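Local atomic coordinates of NUDIX hydrolase (Nitrosomonas europaea, PDB entry 2B0V), a protein that probably hydrolyses nucleoside di- and triphosphates and thiamine diphosphate as a magnesium-dependent Nudix hydrolase of the NudJ subfamily. Residues E67-T70 and G71-H74. Residues are numbered along the deposited sequence; the frame is centred on the assembly and turned at random.
Sequences EVLT and GIYH
The ring of Tyr-73 runs back beside its own strand toward Thr-70, with the hydroxyl at its far end reaching a water; Gly-71 CA lies above the ring plane, just beyond the rim, 3.9 Å from Tyr-73 CE2. Leu-128, Gln-131 and Cys-132 of helix 128-137 also touch this side chain, and Asp-135 hydrogen-bonds its OH. Behind the arrangement is a classic beta bulge in the long 62-77/82-96 hairpin of the Nudix fold: Thr-70 and Gly-71 both face Thr-88. Glu-67 and Val-68 form a second one against Ser-90. In a regular strand, residues three apart would lie on opposite sides; with the extra residue at the bulge, Thr-70 and Tyr-73 share the helix side. Tyr-73 has CG anti to the carbonyl carbon (chi1 -56°), which sends the ring back along the strand. The same offset brings Leu-69 and Ile-72 together on the other side of the strand. There the two side chains cross obliquely and meet methyl to methyl, Leu-69 CD2 lying 4.1 Å from Ile-72 CD1. Leu-69 also packs on Phe-89, and Ile-72 on Leu-85 and Phe-87, so the pair joins the apolar covering of the partner strand. Back on the helix side, Thr-70 holds OG1 between its backbone N and carbonyl carbon (chi1 57°). That oxygen makes a weak hydrogen bond to Thr-88 O, across the bulge. Direct contact with the tyrosine is slight, as Thr-70 O stays 4.3 Å from Tyr-73 OH. A water bridges the two side chains instead, 2.7 Å from Thr-70 OG1 and 2.8 Å from Tyr-73 OH, to which it donates.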
ATOM      1  N   GLU A  67      -3.756   6.672 -10.044  1.00 15.72           N
ATOM      2  CA  GLU A  67      -4.628   7.762 -10.504  1.00 16.09           C
ATOM      3  C   GLU A  67      -4.441   9.068  -9.711  1.00 15.15           C
ATOM      4  O   GLU A  67      -4.454  10.149 -10.285  1.00 15.24           O
ATOM      5  CB  GLU A  67      -6.074   7.313 -10.463  1.00 16.28           C
ATOM      6  CG  GLU A  67      -6.330   6.103 -11.415  1.00 20.31           C
ATOM      7  CD  GLU A  67      -7.760   5.596 -11.365  1.00 27.12           C
ATOM      8  OE1 GLU A  67      -8.267   5.264 -10.273  1.00 29.99           O
ATOM      9  OE2 GLU A  67      -8.378   5.500 -12.441  1.00 30.61           O
ATOM     10  N   VAL A  68      -4.389   8.944  -8.374  1.00 14.68           N
ATOM     11  CA  VAL A  68      -4.263  10.088  -7.433  1.00 14.88           C
ATOM     12  C   VAL A  68      -3.395   9.726  -6.242  1.00 14.70           C
ATOM     13  O   VAL A  68      -3.244   8.533  -5.909  1.00 14.84           O
ATOM     14  CB  VAL A  68      -5.633  10.549  -6.865  1.00 15.85           C
ATOM     15  CG1 VAL A  68      -6.533  11.132  -7.961  1.00 16.36           C
ATOM     16  CG2 VAL A  68      -6.355   9.432  -6.081  1.00 15.59           C
ATOM     17  N   LEU A  69      -2.873  10.775  -5.601  1.00 14.80           N
ATOM     18  CA  LEU A  69      -2.284  10.674  -4.272  1.00 15.60           C
ATOM     19  C   LEU A  69      -3.435  10.845  -3.293  1.00 16.33           C
ATOM     20  O   LEU A  69      -4.291  11.741  -3.480  1.00 17.75           O
ATOM     21  CB  LEU A  69      -1.292  11.814  -4.100  1.00 14.43           C
ATOM     22  CG  LEU A  69      -0.546  11.884  -2.792  1.00 18.66           C
ATOM     23  CD1 LEU A  69       0.493  10.748  -2.764  1.00 19.53           C
ATOM     24  CD2 LEU A  69       0.107  13.290  -2.758  1.00 22.53           C
ATOM     25  N   THR A  70      -3.462  10.024  -2.253  1.00 15.91           N
ATOM     26  CA  THR A  70      -4.514  10.176  -1.248  1.00 16.76           C
ATOM     27  C   THR A  70      -4.017  10.751   0.072  1.00 16.62           C
ATOM     28  O   THR A  70      -4.826  11.320   0.826  1.00 18.44           O
ATOM     29  CB  THR A  70      -5.269   8.864  -0.960  1.00 17.30           C
ATOM     30  OG1 THR A  70      -4.330   7.865  -0.537  1.00 17.32           O
ATOM     31  CG2 THR A  70      -5.995   8.384  -2.213  1.00 16.87           C
ATOM     32  N   GLY A  71      -2.728  10.590   0.373  1.00 15.37           N
ATOM     33  CA  GLY A  71      -2.177  11.184   1.585  1.00 15.32           C
ATOM     34  C   GLY A  71      -0.732  10.795   1.784  1.00 14.35           C
ATOM     35  O   GLY A  71      -0.256   9.838   1.171  1.00 15.13           O
ATOM     36  N   ILE A  72      -0.029  11.594   2.589  1.00 14.03           N
ATOM     37  CA  ILE A  72       1.351  11.269   2.977  1.00 12.90           C
ATOM     38  C   ILE A  72       1.407  11.245   4.490  1.00 14.83           C
ATOM     39  O   ILE A  72       1.058  12.234   5.124  1.00 15.18           O
ATOM     40  CB  ILE A  72       2.302  12.358   2.438  1.00 14.67           C
ATOM     41  CG1 ILE A  72       2.148  12.456   0.908  1.00 12.95           C
ATOM     42  CG2 ILE A  72       3.784  12.039   2.837  1.00 12.54           C
ATOM     43  CD1 ILE A  72       2.902  13.678   0.285  1.00 12.84           C
ATOM     44  N   TYR A  73       1.828  10.112   5.035  1.00 13.56           N
ATOM     45  CA  TYR A  73       1.722   9.881   6.494  1.00 12.61           C
ATOM     46  C   TYR A  73       3.082   9.773   7.099  1.00 13.25           C
ATOM     47  O   TYR A  73       3.905   8.994   6.624  1.00 13.97           O
ATOM     48  CB  TYR A  73       0.911   8.568   6.792  1.00 11.64           C
ATOM     49  CG  TYR A  73      -0.466   8.614   6.144  1.00 13.01           C
ATOM     50  CD1 TYR A  73      -1.567   9.156   6.842  1.00 12.40           C
ATOM     51  CD2 TYR A  73      -0.656   8.198   4.823  1.00 14.57           C
ATOM     52  CE1 TYR A  73      -2.831   9.235   6.241  1.00 13.28           C
ATOM     53  CE2 TYR A  73      -1.917   8.310   4.211  1.00 16.42           C
ATOM     54  CZ  TYR A  73      -2.987   8.848   4.936  1.00 17.56           C
ATOM     55  OH  TYR A  73      -4.216   8.964   4.341  1.00 16.30           O
ATOM     56  N   HIS A  74       3.328  10.581   8.125  1.00 13.76           N
ATOM     57  CA  HIS A  74       4.643  10.658   8.726  1.00 13.21           C
ATOM     58  C   HIS A  74       4.474  10.171  10.155  1.00 15.14           C
ATOM     59  O   HIS A  74       3.845  10.830  10.966  1.00 14.00           O
ATOM     60  CB  HIS A  74       5.099  12.140   8.647  1.00 13.29           C
ATOM     61  CG  HIS A  74       6.416  12.423   9.307  1.00 15.75           C
ATOM     62  ND1 HIS A  74       6.882  13.705   9.488  1.00 13.95           N
ATOM     63  CD2 HIS A  74       7.336  11.602   9.863  1.00 15.51           C
ATOM     64  CE1 HIS A  74       8.054  13.667  10.093  1.00 15.40           C
ATOM     65  NE2 HIS A  74       8.339  12.404  10.367  1.00 15.09           N
TER
HETATM   66  O   HOH W   1      -4.997   7.571   2.075  1.00 16.93           O